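Long-range contacts in hypothetical protein (PDB 3WOC), which binds heparin as a prostate-derived, jacalin-like lectin of boar sperm and probably has a part in sperm capacitation: residues 82-87 against 94-99; 35-40 against 125-130; 70-75 against 103-108; 63-68 against 90-95; 114-119 against 131-136. All coordinates share one frame; numbering follows the deposited sequence.

Contact 1: 82-87 against 94-99; sequences QHVTLI and ASFGLE
Two first torsions bring H83 and E99 together: CG of H83 is anti to its backbone N (chi1 173°), and CG of E99 is anti to its carbonyl carbon. The two side chains run side by side in the same direction. CG of E99 sits almost exactly over the centre of the imidazole, 3.6 Å from the ring centroid, a CH-pi contact made by a methylene and not by the carboxylate. At the rim of the same ring, ND1 of H83 donates to G97 O at 3.2 Å, nearly straight at 169°; the acceptor lies in the ring plane, whereas the donor stands above the carbonyl plane of G97. CB of S95 closes on another part of the edge, 3.6 Å from CE1 of H83. Ring rotation is thus fixed by a face contact and an in-plane bond together. The carboxylate of E99 remains near NE2 of H83 without touching it, and its OE1 makes a weak hydrogen bond to Y74 OH. The other side of the sheet is apolar. There CD1 of L86 meets CE2 of F96 at 3.6 Å, the two side chains crossing at about a right angle, and F96 also reaches I27, V29, H60 and L62 of the next sheet. Paired backbone hydrogen bonds join V84 with F96 and L86 with A94, while a classic bulge at Q82 and H83 faces R76. This is an antiparallel hairpin, strand 81-88 with edge strand 93-97, in one of the three four-stranded sheets of a beta-prism.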
# COMPACT_ATOMS: atom_id res chain seq x y z
N GLN A 82 1.90 -5.49 9.40
CA GLN A 82 0.73 -6.00 10.12
C GLN A 82 -0.54 -5.26 9.76
O GLN A 82 -1.55 -5.86 9.40
CB GLN A 82 0.95 -5.90 11.64
CG GLN A 82 1.95 -6.88 12.23
CD GLN A 82 1.44 -8.31 12.30
OE1 GLN A 82 0.24 -8.57 12.16
NE2 GLN A 82 2.35 -9.24 12.52
N HIS A 83 -0.48 -3.94 9.87
CA HIS A 83 -1.67 -3.10 9.81
C HIS A 83 -1.41 -1.84 8.99
O HIS A 83 -0.33 -1.24 9.07
CB HIS A 83 -2.11 -2.74 11.23
CG HIS A 83 -3.24 -1.75 11.29
ND1 HIS A 83 -4.56 -2.12 11.16
CD2 HIS A 83 -3.24 -0.41 11.47
CE1 HIS A 83 -5.32 -1.05 11.26
NE2 HIS A 83 -4.55 0.00 11.45
N VAL A 84 -2.41 -1.45 8.21
CA VAL A 84 -2.42 -0.16 7.52
C VAL A 84 -3.80 0.47 7.64
O VAL A 84 -4.81 -0.19 7.39
CB VAL A 84 -1.94 -0.31 6.05
CG1 VAL A 84 -2.79 0.50 5.09
CG2 VAL A 84 -0.48 0.09 5.92
N THR A 85 -3.84 1.73 8.08
CA THR A 85 -5.05 2.55 7.96
C THR A 85 -4.78 3.78 7.10
O THR A 85 -3.93 4.61 7.42
CB THR A 85 -5.70 2.94 9.32
OG1 THR A 85 -6.48 4.13 9.16
CG2 THR A 85 -4.66 3.20 10.37
N LEU A 86 -5.52 3.86 6.00
CA LEU A 86 -5.39 4.94 5.03
C LEU A 86 -6.41 6.02 5.34
O LEU A 86 -7.59 5.72 5.55
CB LEU A 86 -5.64 4.40 3.62
CG LEU A 86 -5.00 3.07 3.23
CD1 LEU A 86 -5.81 2.42 2.14
CD2 LEU A 86 -3.55 3.26 2.79
N ILE A 87 -5.97 7.27 5.38
CA ILE A 87 -6.88 8.38 5.66
C ILE A 87 -7.03 9.28 4.42
O ILE A 87 -6.05 9.57 3.72
CB ILE A 87 -6.50 9.14 6.99
CG1 ILE A 87 -6.14 10.61 6.75
CG2 ILE A 87 -5.43 8.40 7.80
CD1 ILE A 87 -7.26 11.57 7.10
N ALA A 94 -9.76 3.76 6.34
CA ALA A 94 -9.98 2.35 6.07
C ALA A 94 -8.86 1.50 6.67
O ALA A 94 -7.70 1.60 6.25
CB ALA A 94 -10.10 2.11 4.57
N SER A 95 -9.21 0.68 7.65
CA SER A 95 -8.24 -0.14 8.37
C SER A 95 -8.12 -1.55 7.79
O SER A 95 -9.13 -2.22 7.54
CB SER A 95 -8.58 -0.21 9.85
OG SER A 95 -8.33 1.02 10.49
N PHE A 96 -6.88 -1.99 7.59
CA PHE A 96 -6.57 -3.32 7.07
C PHE A 96 -5.54 -3.98 7.98
O PHE A 96 -4.60 -3.33 8.41
CB PHE A 96 -6.01 -3.24 5.65
CG PHE A 96 -6.85 -2.43 4.69
CD1 PHE A 96 -7.79 -3.05 3.89
CD2 PHE A 96 -6.69 -1.05 4.59
CE1 PHE A 96 -8.58 -2.31 3.00
CE2 PHE A 96 -7.47 -0.31 3.71
CZ PHE A 96 -8.41 -0.94 2.91
N GLY A 97 -5.74 -5.26 8.28
CA GLY A 97 -4.78 -6.03 9.07
C GLY A 97 -4.89 -5.87 10.58
O GLY A 97 -5.71 -5.09 11.08
N LEU A 98 -4.05 -6.60 11.30
CA LEU A 98 -4.07 -6.64 12.76
C LEU A 98 -3.12 -5.60 13.36
O LEU A 98 -1.96 -5.51 12.97
CB LEU A 98 -3.72 -8.05 13.25
CG LEU A 98 -3.67 -8.37 14.75
CD1 LEU A 98 -5.06 -8.37 15.38
CD2 LEU A 98 -2.99 -9.71 14.97
N GLU A 99 -3.62 -4.82 14.32
CA GLU A 99 -2.82 -3.79 14.98
C GLU A 99 -1.82 -4.35 15.97
O GLU A 99 -2.13 -4.50 17.16
CB GLU A 99 -3.73 -2.80 15.71
CG GLU A 99 -4.34 -1.73 14.84
CD GLU A 99 -4.93 -0.61 15.68
OE1 GLU A 99 -4.15 0.08 16.37
OE2 GLU A 99 -6.16 -0.43 15.64

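Contact 2: 35-40 against 125-130; sequences GLIKSI and YGITGI. With SO4 (sulfate ion), chain G.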
# COMPACT_ATOMS: atom_id res chain seq x y z
N GLY A 35 -3.51 -12.31 10.26
CA GLY A 35 -3.69 -10.87 10.33
C GLY A 35 -2.53 -10.02 9.84
O GLY A 35 -2.37 -8.88 10.28
N LEU A 36 -1.71 -10.57 8.95
CA LEU A 36 -0.65 -9.79 8.32
C LEU A 36 -0.99 -9.46 6.87
O LEU A 36 -1.77 -10.18 6.24
CB LEU A 36 0.72 -10.49 8.43
CG LEU A 36 1.01 -11.83 7.75
CD1 LEU A 36 1.40 -11.66 6.29
CD2 LEU A 36 2.11 -12.56 8.49
N ILE A 37 -0.41 -8.39 6.36
CA ILE A 37 -0.65 -7.98 4.98
C ILE A 37 0.26 -8.76 4.04
O ILE A 37 1.48 -8.69 4.14
CB ILE A 37 -0.54 -6.44 4.80
CG1 ILE A 37 -1.66 -5.76 5.58
CG2 ILE A 37 -0.57 -6.07 3.31
CD1 ILE A 37 -1.52 -4.26 5.73
N LYS A 38 -0.36 -9.51 3.13
CA LYS A 38 0.34 -10.44 2.25
C LYS A 38 0.74 -9.81 0.93
O LYS A 38 1.82 -10.09 0.40
CB LYS A 38 -0.53 -11.67 1.99
CG LYS A 38 -0.88 -12.47 3.24
CD LYS A 38 -1.63 -13.75 2.90
CE LYS A 38 -0.77 -14.75 2.13
NZ LYS A 38 0.35 -15.29 2.93
N SER A 39 -0.13 -8.96 0.40
CA SER A 39 0.09 -8.28 -0.87
C SER A 39 -0.81 -7.06 -0.99
O SER A 39 -1.82 -6.96 -0.28
CB SER A 39 -0.15 -9.23 -2.04
OG SER A 39 -1.47 -9.75 -2.02
N ILE A 40 -0.44 -6.12 -1.86
CA ILE A 40 -1.35 -5.03 -2.21
C ILE A 40 -1.58 -4.91 -3.71
O ILE A 40 -0.85 -5.48 -4.53
CB ILE A 40 -0.95 -3.63 -1.61
CG1 ILE A 40 0.21 -2.98 -2.38
CG2 ILE A 40 -0.75 -3.70 -0.09
CD1 ILE A 40 1.58 -3.17 -1.77
N TYR A 125 5.52 -14.67 3.99
CA TYR A 125 4.08 -14.69 4.20
C TYR A 125 3.42 -13.41 3.69
O TYR A 125 2.21 -13.37 3.49
CB TYR A 125 3.77 -14.87 5.69
CG TYR A 125 4.33 -16.14 6.29
CD1 TYR A 125 5.10 -16.10 7.45
CD2 TYR A 125 4.08 -17.38 5.70
CE1 TYR A 125 5.61 -17.26 8.01
CE2 TYR A 125 4.59 -18.55 6.25
CZ TYR A 125 5.35 -18.48 7.40
OH TYR A 125 5.86 -19.63 7.95
N GLY A 126 4.22 -12.37 3.49
CA GLY A 126 3.69 -11.11 3.04
C GLY A 126 4.72 -10.03 2.89
O GLY A 126 5.90 -10.32 2.69
N ILE A 127 4.26 -8.79 2.97
CA ILE A 127 5.10 -7.61 2.82
C ILE A 127 5.92 -7.41 4.09
O ILE A 127 5.39 -7.51 5.20
CB ILE A 127 4.24 -6.36 2.51
CG1 ILE A 127 3.73 -6.42 1.06
CG2 ILE A 127 5.00 -5.05 2.77
CD1 ILE A 127 2.47 -5.61 0.81
N THR A 128 7.20 -7.12 3.91
CA THR A 128 8.14 -6.96 5.02
C THR A 128 8.63 -5.52 5.15
O THR A 128 9.17 -5.13 6.19
CB THR A 128 9.36 -7.90 4.88
OG1 THR A 128 9.86 -7.83 3.54
CG2 THR A 128 8.97 -9.32 5.18
N GLY A 129 8.46 -4.75 4.08
CA GLY A 129 8.83 -3.33 4.06
C GLY A 129 7.95 -2.57 3.09
O GLY A 129 7.63 -3.06 2.00
N ILE A 130 7.56 -1.36 3.47
CA ILE A 130 6.67 -0.56 2.62
C ILE A 130 7.05 0.92 2.60
O ILE A 130 7.44 1.50 3.62
CB ILE A 130 5.16 -0.78 2.97
CG1 ILE A 130 4.26 -0.26 1.83
CG2 ILE A 130 4.81 -0.17 4.33
CD1 ILE A 130 2.85 -0.85 1.81
S SO4 G . -1.01 -15.88 6.51
O1 SO4 G . 0.15 -16.64 6.96
O2 SO4 G . -0.68 -14.46 6.49
O3 SO4 G . -2.12 -16.09 7.43
O4 SO4 G . -1.39 -16.31 5.17
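K38 and Y125 meet where two sheets of the beta-prism come together, strand 37-44 belonging to one and strand 127-135 to another. From CB outward the lysine wraps round a carbonyl oxygen. CB is 3.6 Å from Y125 O, and CG comes closer, to 3.2 Å from the same Y125 O. CD turns to the sulfate, 3.4 Å from its O4, and CE lies near both O4 and Y125 O. Bends at chi3 (67°) and chi4 (66°) curl the chain back, the second of them placing NZ, which donates to Y125 O at 2.7 Å and to sulfate O4 at 3.0 Å. The ammonium group therefore ties a backbone carbonyl to an anion, which V34 N also holds. The sulfate probably came from the crystallisation liquor; its site is at most consistent with a place where a sulfated glycan such as heparin might bind. Next along the chain, G126 has no side chain, and its CA comes close to K38 CA. I127 N then donates to I37 O, and the chain turns a corner at T128 to enter its sheet. Inside, I127 points its end at the core formed with I37 and I40, and L81 of strand 81-88 packs there too. CD1 of I127 lies 3.7 Å from CD1 of I40, the two side chains crossing at about a right angle.

Contact 3: 70-75 against 103-108; sequences IISIYG and GFFAAP
The F104 ring lies over the backbone of G75, with G75 CA 3.6 Å above the ring plane and offset toward the rim. Its CG occupies the crowded position between backbone N and carbonyl carbon (chi1 74°), and with no side chain on G75, the ring can lie on its CA in a CH-pi contact. On the other side of the sheet F105 reaches over to strand 70-77: its CZ touches S72 CB at 3.6 Å, while Y74 CB approaches the edge of the ring near CD1. A106 CB packs on I73 CB, back on the side of F104. These side chains are held in step by two hydrogen-bonded pairs, I73 with A106 and G75 with F104; A106 N donates to I73 O at 2.6 Å. Past A106 the regular pairing ends, and P108 CD rests 3.1 Å from I71 O. Further out, a classic bulge at I71 and S72 faces I87. The sheet to which both strands belong has 102-106 at one edge and 70-77 beside it, with 81-88 next; I73 and A106 face F132 of strand 127-135, in a different sheet of the prism.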
# COMPACT_ATOMS: atom_id res chain seq x y z
N ILE A 70 -5.87 9.56 -1.00
CA ILE A 70 -5.15 9.19 0.22
C ILE A 70 -4.15 10.30 0.54
O ILE A 70 -3.34 10.67 -0.31
CB ILE A 70 -4.36 7.84 0.07
CG1 ILE A 70 -5.21 6.72 -0.56
CG2 ILE A 70 -3.71 7.42 1.41
CD1 ILE A 70 -6.31 6.16 0.31
N ILE A 71 -4.21 10.84 1.75
CA ILE A 71 -3.29 11.92 2.15
C ILE A 71 -2.34 11.56 3.30
O ILE A 71 -1.33 12.24 3.49
CB ILE A 71 -4.01 13.29 2.38
CG1 ILE A 71 -5.19 13.15 3.35
CG2 ILE A 71 -4.48 13.88 1.06
CD1 ILE A 71 -4.83 13.45 4.79
N SER A 72 -2.66 10.52 4.06
CA SER A 72 -1.75 10.00 5.09
C SER A 72 -1.97 8.52 5.40
O SER A 72 -3.05 7.98 5.15
CB SER A 72 -1.80 10.85 6.37
OG SER A 72 -3.03 10.69 7.06
N ILE A 73 -0.95 7.87 5.94
CA ILE A 73 -1.00 6.44 6.23
C ILE A 73 -0.38 6.09 7.58
O ILE A 73 0.82 6.28 7.79
CB ILE A 73 -0.35 5.60 5.09
CG1 ILE A 73 -1.10 5.82 3.77
CG2 ILE A 73 -0.34 4.10 5.45
CD1 ILE A 73 -0.34 5.44 2.54
N TYR A 74 -1.21 5.60 8.49
CA TYR A 74 -0.74 5.06 9.76
C TYR A 74 -0.66 3.54 9.65
O TYR A 74 -1.54 2.91 9.06
CB TYR A 74 -1.66 5.50 10.91
CG TYR A 74 -1.63 4.63 12.15
CD1 TYR A 74 -2.71 3.81 12.47
CD2 TYR A 74 -0.52 4.62 13.00
CE1 TYR A 74 -2.70 3.01 13.60
CE2 TYR A 74 -0.50 3.81 14.15
CZ TYR A 74 -1.60 3.01 14.43
OH TYR A 74 -1.61 2.21 15.55
N GLY A 75 0.39 2.96 10.21
CA GLY A 75 0.56 1.52 10.18
C GLY A 75 1.31 0.92 11.36
O GLY A 75 1.77 1.63 12.25
N GLY A 103 4.75 1.25 15.60
CA GLY A 103 3.89 2.14 14.84
C GLY A 103 4.68 3.06 13.93
O GLY A 103 5.84 3.37 14.21
N PHE A 104 4.05 3.47 12.83
CA PHE A 104 4.62 4.46 11.93
C PHE A 104 3.54 5.35 11.31
O PHE A 104 2.37 4.98 11.26
CB PHE A 104 5.50 3.79 10.85
CG PHE A 104 4.73 3.06 9.77
CD1 PHE A 104 4.54 1.69 9.85
CD2 PHE A 104 4.24 3.74 8.66
CE1 PHE A 104 3.85 1.00 8.85
CE2 PHE A 104 3.54 3.07 7.65
CZ PHE A 104 3.35 1.69 7.75
N PHE A 105 3.95 6.53 10.85
CA PHE A 105 3.04 7.46 10.18
C PHE A 105 3.65 7.99 8.89
O PHE A 105 4.76 8.54 8.88
CB PHE A 105 2.67 8.62 11.12
CG PHE A 105 1.71 9.61 10.52
CD1 PHE A 105 0.37 9.27 10.33
CD2 PHE A 105 2.13 10.88 10.15
CE1 PHE A 105 -0.53 10.19 9.78
CE2 PHE A 105 1.25 11.81 9.61
CZ PHE A 105 -0.08 11.46 9.42
N ALA A 106 2.93 7.81 7.79
CA ALA A 106 3.39 8.23 6.47
C ALA A 106 2.56 9.39 5.95
O ALA A 106 1.33 9.33 5.94
CB ALA A 106 3.34 7.06 5.50
N ALA A 107 3.24 10.45 5.53
CA ALA A 107 2.60 11.64 5.01
C ALA A 107 3.54 12.32 4.02
O ALA A 107 4.77 12.20 4.16
CB ALA A 107 2.24 12.60 6.14
N PRO A 108 2.99 13.02 3.01
CA PRO A 108 3.83 13.73 2.04
C PRO A 108 4.62 14.86 2.69
O PRO A 108 4.28 15.31 3.79
CB PRO A 108 2.81 14.30 1.05
CG PRO A 108 1.54 14.37 1.80
CD PRO A 108 1.56 13.18 2.70

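Contact 4: 63-68 against 90-95; sequences ILHPGE and QGRSAS
A type II turn from H65 to E68, closed by E68 N donating to H65 O and carrying G67 at a positive phi, brings H65 and E68 up against Q90 and R92. E68 extends from the turn with CG anti to its backbone N (chi1 -177°). Its OE1 accepts from H65 N at 2.6 Å through its anti lone pair. OE2 reaches across, receiving R92 NH1 at 2.8 Å on its syn lone pair; the oxygen lies in the guanidinium plane, and the salt bridge is fairly straight at 162°. R92 NH1 is equally close, 2.8 Å, to E68 OE1. T88 OG1 also bonds to OE2 and to R92 N, a second-shell link that positions both partners. In the beta-prism this places the loop following strand 58-63 of one sheet beside the hairpin end leading into strand 93-97 of the next. H65 brings NE2 over one face of the guanidinium, 3.4 Å above the R92 plane and toward its rim, with the planes 34° apart. At the imidazole edge, H65 CD2 has Q90 NE2 3.6 Å away. The Q90 amide is stacked on the E68 carboxylate, although the two side chains cross at about a right angle, and Q90 OE1 comes within 3.7 Å of E68 CB. R92 also packs on L62, while its NH2 donates to a dioxane molecule probably from the crystallisation liquor.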
# COMPACT_ATOMS: atom_id res chain seq x y z
N ILE A 63 -12.50 1.77 -1.83
CA ILE A 63 -12.78 2.38 -3.12
C ILE A 63 -12.98 3.88 -2.93
O ILE A 63 -13.87 4.32 -2.19
CB ILE A 63 -14.00 1.72 -3.84
CG1 ILE A 63 -13.79 0.20 -3.97
CG2 ILE A 63 -14.25 2.37 -5.20
CD1 ILE A 63 -12.51 -0.23 -4.71
N LEU A 64 -12.13 4.66 -3.58
CA LEU A 64 -12.14 6.11 -3.45
C LEU A 64 -13.24 6.75 -4.29
O LEU A 64 -13.45 6.37 -5.44
CB LEU A 64 -10.77 6.69 -3.82
CG LEU A 64 -9.71 6.96 -2.74
CD1 LEU A 64 -9.98 6.26 -1.41
CD2 LEU A 64 -8.32 6.61 -3.26
N HIS A 65 -13.95 7.70 -3.68
CA HIS A 65 -14.92 8.53 -4.40
C HIS A 65 -14.18 9.40 -5.42
O HIS A 65 -12.99 9.67 -5.24
CB HIS A 65 -15.69 9.44 -3.43
CG HIS A 65 -16.39 8.70 -2.32
ND1 HIS A 65 -17.17 7.59 -2.54
CD2 HIS A 65 -16.45 8.95 -0.99
CE1 HIS A 65 -17.66 7.16 -1.39
NE2 HIS A 65 -17.24 7.98 -0.44
N PRO A 66 -14.86 9.81 -6.51
CA PRO A 66 -14.21 10.73 -7.44
C PRO A 66 -13.81 12.02 -6.73
O PRO A 66 -14.63 12.61 -6.01
CB PRO A 66 -15.30 11.00 -8.49
CG PRO A 66 -16.23 9.83 -8.39
CD PRO A 66 -16.23 9.46 -6.94
N GLY A 67 -12.55 12.42 -6.90
CA GLY A 67 -12.00 13.59 -6.21
C GLY A 67 -11.47 13.31 -4.81
O GLY A 67 -11.00 14.21 -4.13
N GLU A 68 -11.56 12.04 -4.39
CA GLU A 68 -11.06 11.61 -3.09
C GLU A 68 -9.68 10.97 -3.22
O GLU A 68 -9.44 10.16 -4.13
CB GLU A 68 -12.05 10.63 -2.44
CG GLU A 68 -11.67 10.15 -1.05
CD GLU A 68 -12.63 9.12 -0.49
OE1 GLU A 68 -13.15 8.29 -1.27
OE2 GLU A 68 -12.88 9.14 0.73
N GLN A 90 -11.18 13.52 2.46
CA GLN A 90 -12.61 13.64 2.73
C GLN A 90 -13.01 13.10 4.12
O GLN A 90 -14.19 12.87 4.38
CB GLN A 90 -13.43 12.96 1.63
CG GLN A 90 -13.43 13.70 0.30
CD GLN A 90 -14.42 13.14 -0.71
OE1 GLN A 90 -14.33 13.44 -1.90
NE2 GLN A 90 -15.36 12.32 -0.24
N GLY A 91 -12.03 12.89 4.99
CA GLY A 91 -12.27 12.49 6.38
C GLY A 91 -12.52 11.01 6.63
O GLY A 91 -12.78 10.61 7.76
N ARG A 92 -12.44 10.20 5.58
CA ARG A 92 -12.66 8.76 5.69
C ARG A 92 -11.36 8.03 6.02
O ARG A 92 -10.27 8.48 5.68
CB ARG A 92 -13.28 8.20 4.40
CG ARG A 92 -14.73 8.63 4.19
CD ARG A 92 -15.23 8.33 2.77
NE ARG A 92 -15.55 6.92 2.55
CZ ARG A 92 -15.00 6.16 1.60
NH1 ARG A 92 -14.10 6.67 0.77
NH2 ARG A 92 -15.36 4.89 1.47
N SER A 93 -11.50 6.90 6.72
CA SER A 93 -10.36 6.02 6.99
C SER A 93 -10.74 4.56 6.77
O SER A 93 -11.89 4.18 6.95
CB SER A 93 -9.81 6.24 8.40
OG SER A 93 -10.66 5.70 9.40
N ALA A 94 -9.76 3.76 6.34
CA ALA A 94 -9.98 2.35 6.07
C ALA A 94 -8.86 1.50 6.67
O ALA A 94 -7.70 1.60 6.25
CB ALA A 94 -10.10 2.11 4.57
N SER A 95 -9.21 0.68 7.65
CA SER A 95 -8.24 -0.14 8.37
C SER A 95 -8.12 -1.55 7.79
O SER A 95 -9.13 -2.22 7.54
CB SER A 95 -8.58 -0.21 9.85
OG SER A 95 -8.33 1.02 10.49

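Contact 5: 114-119 against 131-136; sequences VLEGVY and GFTWGF
The Y119 ring lies over G131, whose CA is 3.5 Å above the ring plane and offset toward the rim, a CH-pi contact made possible by a bare glycine. The two belong to the antiparallel hairpin of strands 114-122 and 127-135, in one sheet of the beta-prism. CG of Y119 lies between backbone N and carbonyl carbon (chi1 62°), which starts the side chain toward the partner strand; T133 CG2 meets the ring edge 3.8 Å from Y119 CD2. Midway the register slips by one residue: E116 and G117 both face T133 in a classic beta bulge. T133 O accepts a nearly straight bond from E116 N at 3.2 Å and a weak one from G117 N. Here the E116 side chain swings over the backbone of G135, with E116 OE1 3.3 Å from G135 CA; the carboxylate can come this close because G135 has no CB. E116 OE2 forms a salt bridge with K18, just past the end of neighbouring strand 12-17. The opposite side of the sheet is largely apolar and packs against I70, I73 and A106, with a glycerol hydrogen-bonded to W134 NE1. L115 CD1 is shared there, 3.7 Å from F132 CB and over the six-membered ring of W134, 4.0 Å from its centroid. The indole turns its edge to the backbone of V114, W134 CE3 lying 3.6 Å from V114 C.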
# COMPACT_ATOMS: atom_id res chain seq x y z
N VAL A 114 -0.82 14.02 -2.65
CA VAL A 114 -1.61 12.83 -2.35
C VAL A 114 -0.84 11.58 -2.78
O VAL A 114 0.15 11.68 -3.50
CB VAL A 114 -3.01 12.88 -3.04
CG1 VAL A 114 -3.73 14.18 -2.73
CG2 VAL A 114 -2.90 12.67 -4.56
N LEU A 115 -1.30 10.42 -2.33
CA LEU A 115 -0.67 9.15 -2.69
C LEU A 115 -0.89 8.85 -4.17
O LEU A 115 -2.02 8.85 -4.65
CB LEU A 115 -1.24 8.01 -1.83
CG LEU A 115 -0.55 6.64 -1.86
CD1 LEU A 115 0.76 6.66 -1.09
CD2 LEU A 115 -1.48 5.57 -1.31
N GLU A 116 0.21 8.59 -4.88
CA GLU A 116 0.12 8.22 -6.29
C GLU A 116 0.98 7.00 -6.63
O GLU A 116 1.05 6.59 -7.79
CB GLU A 116 0.40 9.41 -7.23
CG GLU A 116 1.67 10.20 -6.94
CD GLU A 116 1.80 11.46 -7.80
OE1 GLU A 116 2.95 11.86 -8.09
OE2 GLU A 116 0.77 12.07 -8.18
N GLY A 117 1.60 6.41 -5.62
CA GLY A 117 2.40 5.20 -5.79
C GLY A 117 2.83 4.53 -4.49
O GLY A 117 2.74 5.12 -3.41
N VAL A 118 3.31 3.29 -4.61
CA VAL A 118 3.80 2.52 -3.48
C VAL A 118 4.95 1.59 -3.90
O VAL A 118 4.96 1.05 -5.02
CB VAL A 118 2.65 1.75 -2.73
CG1 VAL A 118 1.66 1.11 -3.69
CG2 VAL A 118 3.18 0.71 -1.74
N TYR A 119 5.93 1.43 -3.02
CA TYR A 119 7.05 0.52 -3.24
C TYR A 119 7.31 -0.28 -1.97
O TYR A 119 6.87 0.10 -0.89
CB TYR A 119 8.30 1.29 -3.69
CG TYR A 119 8.83 2.29 -2.68
CD1 TYR A 119 9.86 1.96 -1.81
CD2 TYR A 119 8.29 3.58 -2.61
CE1 TYR A 119 10.34 2.88 -0.88
CE2 TYR A 119 8.77 4.51 -1.68
CZ TYR A 119 9.80 4.15 -0.83
OH TYR A 119 10.27 5.05 0.09
N GLY A 131 6.94 1.52 1.42
CA GLY A 131 7.20 2.94 1.23
C GLY A 131 6.18 3.57 0.30
O GLY A 131 5.49 2.87 -0.45
N PHE A 132 6.11 4.90 0.32
CA PHE A 132 5.07 5.63 -0.38
C PHE A 132 5.61 6.82 -1.17
O PHE A 132 6.47 7.56 -0.67
CB PHE A 132 4.00 6.09 0.61
CG PHE A 132 3.50 4.99 1.50
CD1 PHE A 132 2.56 4.07 1.03
CD2 PHE A 132 3.99 4.85 2.79
CE1 PHE A 132 2.12 3.04 1.85
CE2 PHE A 132 3.54 3.82 3.61
CZ PHE A 132 2.60 2.92 3.14
N THR A 133 5.11 6.98 -2.39
CA THR A 133 5.45 8.13 -3.23
C THR A 133 4.24 9.07 -3.35
O THR A 133 3.11 8.62 -3.56
CB THR A 133 5.95 7.73 -4.64
OG1 THR A 133 4.84 7.39 -5.47
CG2 THR A 133 6.92 6.54 -4.56
N TRP A 134 4.50 10.36 -3.23
CA TRP A 134 3.44 11.36 -3.13
C TRP A 134 3.55 12.38 -4.25
O TRP A 134 4.63 12.60 -4.80
CB TRP A 134 3.51 12.07 -1.77
CG TRP A 134 3.61 11.13 -0.59
CD1 TRP A 134 4.75 10.63 -0.02
CD2 TRP A 134 2.52 10.57 0.16
NE1 TRP A 134 4.44 9.81 1.03
CE2 TRP A 134 3.07 9.75 1.16
CE3 TRP A 134 1.12 10.69 0.07
CZ2 TRP A 134 2.29 9.04 2.08
CZ3 TRP A 134 0.34 9.99 0.99
CH2 TRP A 134 0.92 9.17 1.97
N GLY A 135 2.42 13.00 -4.60
CA GLY A 135 2.41 14.04 -5.63
C GLY A 135 1.10 14.80 -5.70
O GLY A 135 0.08 14.34 -5.20
N PHE A 136 1.15 15.96 -6.35
CA PHE A 136 -0.03 16.82 -6.51
C PHE A 136 -1.01 16.26 -7.54
O PHE A 136 -0.61 15.91 -8.65
CB PHE A 136 0.40 18.24 -6.91
CG PHE A 136 1.22 18.95 -5.87
CD1 PHE A 136 2.60 19.00 -5.97
CD2 PHE A 136 0.60 19.57 -4.78
CE1 PHE A 136 3.37 19.66 -5.01
CE2 PHE A 136 1.36 20.24 -3.82
CZ PHE A 136 2.74 20.28 -3.93

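Contacts 1 and 3 lie in the same sheet, on the outer pairs of strands at its two edges, joined where T85 N bonds to Y74 O. Contact 5 belongs to another sheet and meets contact 3 through I73 and F132. Contacts 1, 3 and 5 are each partly buried. Contact 2 is the more buried, a junction of sheets with one backbone bond, an isoleucine cluster and a charged end; it shares strand 127-135 with contact 5 and touches it along I130 and V118. Contact 4, which shares A94 and S95 of strand 93-97 with contact 1, is a surface contact and relies on a salt bridge and planar polar groups where contacts 1, 3 and 5 rely on backbone ladders.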